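Local structure of ferripyochelin binding protein (Pyrococcus horikoshii, 1V3W) at residues D20-L31 with V37-E48. The protein is probably a zinc-dependent gamma-class carbonic anhydrase, interconverting carbon dioxide and bicarbonate, and also binds calcium. Numbering follows the deposited sequence.
Sequences DENAVVIGDVVL and VWPSAVLRGDIE. With CA (calcium ion), chain C; EDO (1,2-ethanediol), chain H.
Val24 to Gly27 pair in parallel register with Val42 to Gly45, as successive coils of a left-handed beta-helix do; the strand axes pass 4.8 Å apart at 9°. Leu43 lies at the centre: its N-H meets Val24 O (2.8 Å) and its carbonyl accepts from Ile26 N (3.0 Å). Farther along, a side chain on Gly45 would run into Asp28 O, so glycine suits the place; Gly27, at the corner of 20-31, takes a positive phi that glycine adopts readily. Branched apolar side chains pack inside the triangular coil: Leu43 CD2 lies 3.9 Å from Val29 CG1 and 3.8 Å from Leu31 CD2. Small Ala23 sets its methyl against Val37 CG1 and Trp38 O. At another corner Asp20 N bonds Val37 O, and its CG, anti to N (chi1 -169°), puts the carboxylate against Pro39 CG, 3.3 Å from OD1. OD1 also pairs with Arg170; OD2 accepts Asn22 N, closing an Asx turn, and Asn22 ND2 on its syn lone pair. With an alanine in its place, the Asn22 amide would probably turn more freely and Arg170 lose its partner. Ser40 OG binds calcium at 2.4 Å, joined by Asn61 and by their counterparts in both neighbouring subunits. Strand 2-6 flanks 24-26, and strand 63-65 continues the sheet beyond 42-45.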
ATOM      1  N   ASP A  20      -4.404   3.564  15.902  1.00  7.77           N
ATOM      2  CA  ASP A  20      -3.043   3.088  16.116  1.00  6.00           C
ATOM      3  C   ASP A  20      -2.078   4.260  16.032  1.00  8.24           C
ATOM      4  O   ASP A  20      -2.202   5.084  15.137  1.00  8.31           O
ATOM      5  CB  ASP A  20      -2.677   2.063  15.048  1.00  7.51           C
ATOM      6  CG  ASP A  20      -1.397   1.339  15.368  1.00  7.63           C
ATOM      7  OD1 ASP A  20      -1.460   0.314  16.074  1.00 10.67           O
ATOM      8  OD2 ASP A  20      -0.327   1.803  14.928  1.00 10.64           O
ATOM      9  N   GLU A  21      -1.106   4.323  16.939  1.00  9.04           N
ATOM     10  CA  GLU A  21      -0.157   5.432  16.922  1.00  8.09           C
ATOM     11  C   GLU A  21       0.651   5.500  15.632  1.00  9.61           C
ATOM     12  O   GLU A  21       1.257   6.529  15.326  1.00 11.16           O
ATOM     13  CB  GLU A  21       0.785   5.372  18.133  1.00  9.06           C
ATOM     14  CG  GLU A  21       1.571   4.084  18.291  1.00 13.18           C
ATOM     15  CD  GLU A  21       2.515   4.134  19.483  1.00 20.30           C
ATOM     16  OE1 GLU A  21       2.242   4.907  20.427  1.00 21.14           O
ATOM     17  OE2 GLU A  21       3.522   3.396  19.483  1.00 15.88           O
ATOM     18  N   ASN A  22       0.642   4.414  14.865  1.00  8.01           N
ATOM     19  CA  ASN A  22       1.367   4.374  13.605  1.00  8.40           C
ATOM     20  C   ASN A  22       0.476   4.729  12.428  1.00 10.88           C
ATOM     21  O   ASN A  22       0.895   4.651  11.279  1.00 10.96           O
ATOM     22  CB  ASN A  22       1.990   2.996  13.407  1.00  8.31           C
ATOM     23  CG  ASN A  22       2.983   2.668  14.487  1.00 12.10           C
ATOM     24  OD1 ASN A  22       4.119   3.147  14.470  1.00 15.32           O
ATOM     25  ND2 ASN A  22       2.553   1.880  15.460  1.00 11.92           N
ATOM     26  N   ALA A  23      -0.764   5.101  12.717  1.00  8.86           N
ATOM     27  CA  ALA A  23      -1.668   5.529  11.663  1.00  9.72           C
ATOM     28  C   ALA A  23      -1.462   7.040  11.596  1.00  8.01           C
ATOM     29  O   ALA A  23      -0.850   7.624  12.493  1.00  9.95           O
ATOM     30  CB  ALA A  23      -3.110   5.204  12.029  1.00  7.77           C
ATOM     31  N   VAL A  24      -1.955   7.671  10.537  1.00  6.29           N
ATOM     32  CA  VAL A  24      -1.819   9.115  10.387  1.00  6.70           C
ATOM     33  C   VAL A  24      -3.184   9.702  10.065  1.00  6.66           C
ATOM     34  O   VAL A  24      -3.785   9.379   9.036  1.00  8.04           O
ATOM     35  CB  VAL A  24      -0.825   9.479   9.261  1.00  6.50           C
ATOM     36  CG1 VAL A  24      -0.751  10.989   9.095  1.00  7.70           C
ATOM     37  CG2 VAL A  24       0.553   8.936   9.595  1.00  8.10           C
ATOM     38  N   VAL A  25      -3.673  10.557  10.958  1.00  5.64           N
ATOM     39  CA  VAL A  25      -4.967  11.204  10.790  1.00  4.89           C
ATOM     40  C   VAL A  25      -4.714  12.705  10.782  1.00  8.51           C
ATOM     41  O   VAL A  25      -4.209  13.262  11.758  1.00  8.06           O
ATOM     42  CB  VAL A  25      -5.926  10.823  11.937  1.00  5.56           C
ATOM     43  CG1 VAL A  25      -7.269  11.507  11.750  1.00 10.32           C
ATOM     44  CG2 VAL A  25      -6.104   9.305  11.973  1.00  9.53           C
ATOM     45  N   ILE A  26      -5.071  13.352   9.678  1.00  6.92           N
ATOM     46  CA  ILE A  26      -4.833  14.781   9.510  1.00  6.17           C
ATOM     47  C   ILE A  26      -6.062  15.609   9.154  1.00  6.05           C
ATOM     48  O   ILE A  26      -6.823  15.261   8.255  1.00  9.33           O
ATOM     49  CB  ILE A  26      -3.804  15.026   8.383  1.00  7.25           C
ATOM     50  CG1 ILE A  26      -2.511  14.263   8.670  1.00  6.75           C
ATOM     51  CG2 ILE A  26      -3.523  16.516   8.238  1.00  9.83           C
ATOM     52  CD1 ILE A  26      -1.651  14.071   7.439  1.00  8.68           C
ATOM     53  N   GLY A  27      -6.236  16.717   9.866  1.00  8.49           N
ATOM     54  CA  GLY A  27      -7.317  17.638   9.571  1.00  7.40           C
ATOM     55  C   GLY A  27      -8.776  17.288   9.766  1.00  7.79           C
ATOM     56  O   GLY A  27      -9.192  16.811  10.823  1.00  9.37           O
ATOM     57  N   ASP A  28      -9.549  17.548   8.717  1.00  7.11           N
ATOM     58  CA  ASP A  28     -10.990  17.338   8.716  1.00 10.12           C
ATOM     59  C   ASP A  28     -11.366  15.872   8.577  1.00 10.26           C
ATOM     60  O   ASP A  28     -11.755  15.415   7.501  1.00  8.19           O
ATOM     61  CB  ASP A  28     -11.618  18.156   7.585  1.00 10.27           C
ATOM     62  CG  ASP A  28     -13.122  18.309   7.731  1.00 13.02           C
ATOM     63  OD1 ASP A  28     -13.729  18.968   6.863  1.00 17.62           O
ATOM     64  OD2 ASP A  28     -13.694  17.778   8.708  1.00 13.39           O
ATOM     65  N   VAL A  29     -11.254  15.153   9.686  1.00  8.57           N
ATOM     66  CA  VAL A  29     -11.576  13.738   9.732  1.00  7.29           C
ATOM     67  C   VAL A  29     -12.487  13.481  10.920  1.00  8.79           C
ATOM     68  O   VAL A  29     -12.242  13.982  12.019  1.00 11.76           O
ATOM     69  CB  VAL A  29     -10.302  12.877   9.893  1.00  7.58           C
ATOM     70  CG1 VAL A  29     -10.674  11.403   9.993  1.00 10.71           C
ATOM     71  CG2 VAL A  29      -9.369  13.112   8.720  1.00  8.77           C
ATOM     72  N   VAL A  30     -13.550  12.718  10.689  1.00  6.66           N
ATOM     73  CA  VAL A  30     -14.484  12.374  11.749  1.00  7.98           C
ATOM     74  C   VAL A  30     -14.494  10.858  11.898  1.00  7.20           C
ATOM     75  O   VAL A  30     -14.721  10.137  10.927  1.00  8.57           O
ATOM     76  CB  VAL A  30     -15.921  12.844  11.424  1.00  7.81           C
ATOM     77  CG1 VAL A  30     -16.860  12.440  12.551  1.00 10.60           C
ATOM     78  CG2 VAL A  30     -15.950  14.353  11.218  1.00 11.71           C
ATOM     79  N   LEU A  31     -14.223  10.373  13.105  1.00  6.79           N
ATOM     80  CA  LEU A  31     -14.230   8.937  13.373  1.00  7.02           C
ATOM     81  C   LEU A  31     -15.279   8.706  14.459  1.00  7.72           C
ATOM     82  O   LEU A  31     -15.086   9.108  15.607  1.00  7.93           O
ATOM     83  CB  LEU A  31     -12.840   8.485  13.863  1.00  8.51           C
ATOM     84  CG  LEU A  31     -11.653   8.728  12.916  1.00  6.61           C
ATOM     85  CD1 LEU A  31     -10.355   8.255  13.563  1.00 10.36           C
ATOM     86  CD2 LEU A  31     -11.890   7.999  11.604  1.00  8.57           C
ATOM     87  N   VAL A  37      -8.691   2.538  13.276  1.00  6.16           N
ATOM     88  CA  VAL A  37      -7.749   2.899  12.226  1.00  5.80           C
ATOM     89  C   VAL A  37      -6.467   2.165  12.594  1.00  8.19           C
ATOM     90  O   VAL A  37      -5.895   2.376  13.668  1.00  6.28           O
ATOM     91  CB  VAL A  37      -7.526   4.424  12.182  1.00  7.63           C
ATOM     92  CG1 VAL A  37      -6.515   4.775  11.104  1.00  8.48           C
ATOM     93  CG2 VAL A  37      -8.850   5.128  11.896  1.00  8.41           C
ATOM     94  N   TRP A  38      -6.023   1.305  11.687  1.00  7.52           N
ATOM     95  CA  TRP A  38      -4.874   0.453  11.931  1.00  6.24           C
ATOM     96  C   TRP A  38      -3.508   0.960  11.481  1.00  7.17           C
ATOM     97  O   TRP A  38      -3.408   1.966  10.785  1.00  6.69           O
ATOM     98  CB  TRP A  38      -5.219  -0.931  11.374  1.00  6.91           C
ATOM     99  CG  TRP A  38      -6.469  -1.438  12.052  1.00  6.13           C
ATOM    100  CD1 TRP A  38      -7.767  -1.195  11.685  1.00  7.09           C
ATOM    101  CD2 TRP A  38      -6.530  -2.113  13.317  1.00  7.34           C
ATOM    102  NE1 TRP A  38      -8.629  -1.675  12.649  1.00  7.79           N
ATOM    103  CE2 TRP A  38      -7.900  -2.248  13.647  1.00  5.08           C
ATOM    104  CE3 TRP A  38      -5.565  -2.628  14.185  1.00  8.01           C
ATOM    105  CZ2 TRP A  38      -8.315  -2.858  14.842  1.00  6.71           C
ATOM    106  CZ3 TRP A  38      -5.982  -3.232  15.365  1.00  7.51           C
ATOM    107  CH2 TRP A  38      -7.349  -3.350  15.677  1.00  6.80           C
ATOM    108  N   PRO A  39      -2.428   0.276  11.902  1.00  6.60           N
ATOM    109  CA  PRO A  39      -1.071   0.688  11.539  1.00  6.76           C
ATOM    110  C   PRO A  39      -0.829   1.082  10.092  1.00  7.44           C
ATOM    111  O   PRO A  39      -1.229   0.376   9.171  1.00  7.09           O
ATOM    112  CB  PRO A  39      -0.227  -0.519  11.935  1.00  5.79           C
ATOM    113  CG  PRO A  39      -0.954  -1.057  13.118  1.00  8.85           C
ATOM    114  CD  PRO A  39      -2.399  -0.975  12.681  1.00  7.67           C
ATOM    115  N   SER A  40      -0.165   2.219   9.914  1.00  6.05           N
ATOM    116  CA  SER A  40       0.210   2.714   8.594  1.00  8.04           C
ATOM    117  C   SER A  40      -0.939   3.195   7.712  1.00  7.56           C
ATOM    118  O   SER A  40      -0.733   3.500   6.536  1.00 11.67           O
ATOM    119  CB  SER A  40       1.018   1.637   7.858  1.00 11.80           C
ATOM    120  OG  SER A  40       2.255   2.151   7.387  1.00 14.77           O
ATOM    121  N   ALA A  41      -2.143   3.255   8.268  1.00  6.32           N
ATOM    122  CA  ALA A  41      -3.286   3.755   7.515  1.00  9.90           C
ATOM    123  C   ALA A  41      -3.167   5.277   7.523  1.00  9.81           C
ATOM    124  O   ALA A  41      -2.671   5.857   8.490  1.00 11.75           O
ATOM    125  CB  ALA A  41      -4.586   3.327   8.176  1.00  8.93           C
ATOM    126  N   VAL A  42      -3.609   5.920   6.450  1.00  6.27           N
ATOM    127  CA  VAL A  42      -3.544   7.372   6.351  1.00  6.48           C
ATOM    128  C   VAL A  42      -4.891   7.965   5.963  1.00  5.69           C
ATOM    129  O   VAL A  42      -5.454   7.609   4.930  1.00  7.01           O
ATOM    130  CB  VAL A  42      -2.501   7.831   5.293  1.00  4.18           C
ATOM    131  CG1 VAL A  42      -2.472   9.355   5.216  1.00  7.51           C
ATOM    132  CG2 VAL A  42      -1.117   7.290   5.650  1.00  7.70           C
ATOM    133  N   LEU A  43      -5.412   8.846   6.811  1.00  5.98           N
ATOM    134  CA  LEU A  43      -6.669   9.535   6.538  1.00  5.89           C
ATOM    135  C   LEU A  43      -6.274  11.007   6.457  1.00  7.30           C
ATOM    136  O   LEU A  43      -6.105  11.677   7.476  1.00  6.97           O
ATOM    137  CB  LEU A  43      -7.694   9.306   7.660  1.00  7.27           C
ATOM    138  CG  LEU A  43      -8.315   7.906   7.731  1.00  9.59           C
ATOM    139  CD1 LEU A  43      -7.269   6.899   8.180  1.00 16.22           C
ATOM    140  CD2 LEU A  43      -9.485   7.910   8.698  1.00 13.14           C
ATOM    141  N   ARG A  44      -6.101  11.498   5.234  1.00  7.79           N
ATOM    142  CA  ARG A  44      -5.680  12.877   5.026  1.00  6.31           C
ATOM    143  C   ARG A  44      -6.844  13.804   4.691  1.00  6.64           C
ATOM    144  O   ARG A  44      -7.286  13.882   3.549  1.00  7.81           O
ATOM    145  CB  ARG A  44      -4.603  12.919   3.930  1.00  6.90           C
ATOM    146  CG  ARG A  44      -3.981  14.292   3.693  1.00  7.17           C
ATOM    147  CD  ARG A  44      -2.502  14.183   3.283  1.00  6.75           C
ATOM    148  NE  ARG A  44      -2.290  13.397   2.069  1.00  6.65           N
ATOM    149  CZ  ARG A  44      -2.342  13.885   0.832  1.00  6.25           C
ATOM    150  NH1 ARG A  44      -2.601  15.170   0.627  1.00  7.11           N
ATOM    151  NH2 ARG A  44      -2.124  13.086  -0.205  1.00  6.57           N
ATOM    152  N   GLY A  45      -7.339  14.502   5.709  1.00  7.65           N
ATOM    153  CA  GLY A  45      -8.450  15.421   5.516  1.00  8.42           C
ATOM    154  C   GLY A  45      -7.981  16.845   5.289  1.00  8.00           C
ATOM    155  O   GLY A  45      -8.346  17.749   6.044  1.00  9.90           O
ATOM    156  N   ASP A  46      -7.180  17.049   4.246  1.00  6.37           N
ATOM    157  CA  ASP A  46      -6.652  18.378   3.945  1.00  5.93           C
ATOM    158  C   ASP A  46      -7.363  19.134   2.825  1.00 10.04           C
ATOM    159  O   ASP A  46      -7.011  20.277   2.525  1.00 10.29           O
ATOM    160  CB  ASP A  46      -5.142  18.304   3.662  1.00  6.54           C
ATOM    161  CG  ASP A  46      -4.789  17.337   2.543  1.00  7.32           C
ATOM    162  OD1 ASP A  46      -5.705  16.760   1.918  1.00  7.32           O
ATOM    163  OD2 ASP A  46      -3.576  17.155   2.292  1.00  7.65           O
ATOM    164  N   ILE A  47      -8.350  18.498   2.202  1.00  8.85           N
ATOM    165  CA  ILE A  47      -9.140  19.147   1.161  1.00  8.54           C
ATOM    166  C   ILE A  47     -10.585  19.054   1.651  1.00 11.20           C
ATOM    167  O   ILE A  47     -11.061  19.961   2.334  1.00 14.56           O
ATOM    168  CB  ILE A  47      -8.968  18.456  -0.216  1.00  8.25           C
ATOM    169  CG1 ILE A  47      -7.491  18.496  -0.635  1.00  9.53           C
ATOM    170  CG2 ILE A  47      -9.817  19.168  -1.268  1.00 10.99           C
ATOM    171  CD1 ILE A  47      -7.204  17.845  -1.979  1.00 11.50           C
ATOM    172  N   GLU A  48     -11.275  17.965   1.328  1.00  9.87           N
ATOM    173  CA  GLU A  48     -12.647  17.777   1.796  1.00  9.22           C
ATOM    174  C   GLU A  48     -12.616  16.882   3.035  1.00 12.84           C
ATOM    175  O   GLU A  48     -11.596  16.273   3.353  1.00  8.58           O
ATOM    176  CB  GLU A  48     -13.517  17.112   0.723  1.00  9.95           C
ATOM    177  CG  GLU A  48     -13.692  17.899  -0.572  1.00 10.27           C
ATOM    178  CD  GLU A  48     -14.364  19.244  -0.370  1.00 20.57           C
ATOM    179  OE1 GLU A  48     -15.069  19.417   0.646  1.00 25.26           O
ATOM    180  OE2 GLU A  48     -14.197  20.123  -1.241  1.00 20.00           O
TER
HETATM  181 CA    CA C3002       2.506   2.557   5.050  0.50  9.37          CA
HETATM  182  C1  EDO H2001       4.560   2.401  10.325  1.00 33.60           C
HETATM  183  O1  EDO H2001       3.465   3.268  10.057  1.00 33.17           O
HETATM  184  C2  EDO H2001       5.414   2.960  11.486  1.00 34.49           C
HETATM  185  O2  EDO H2001       4.872   4.194  11.975  1.00 37.87           O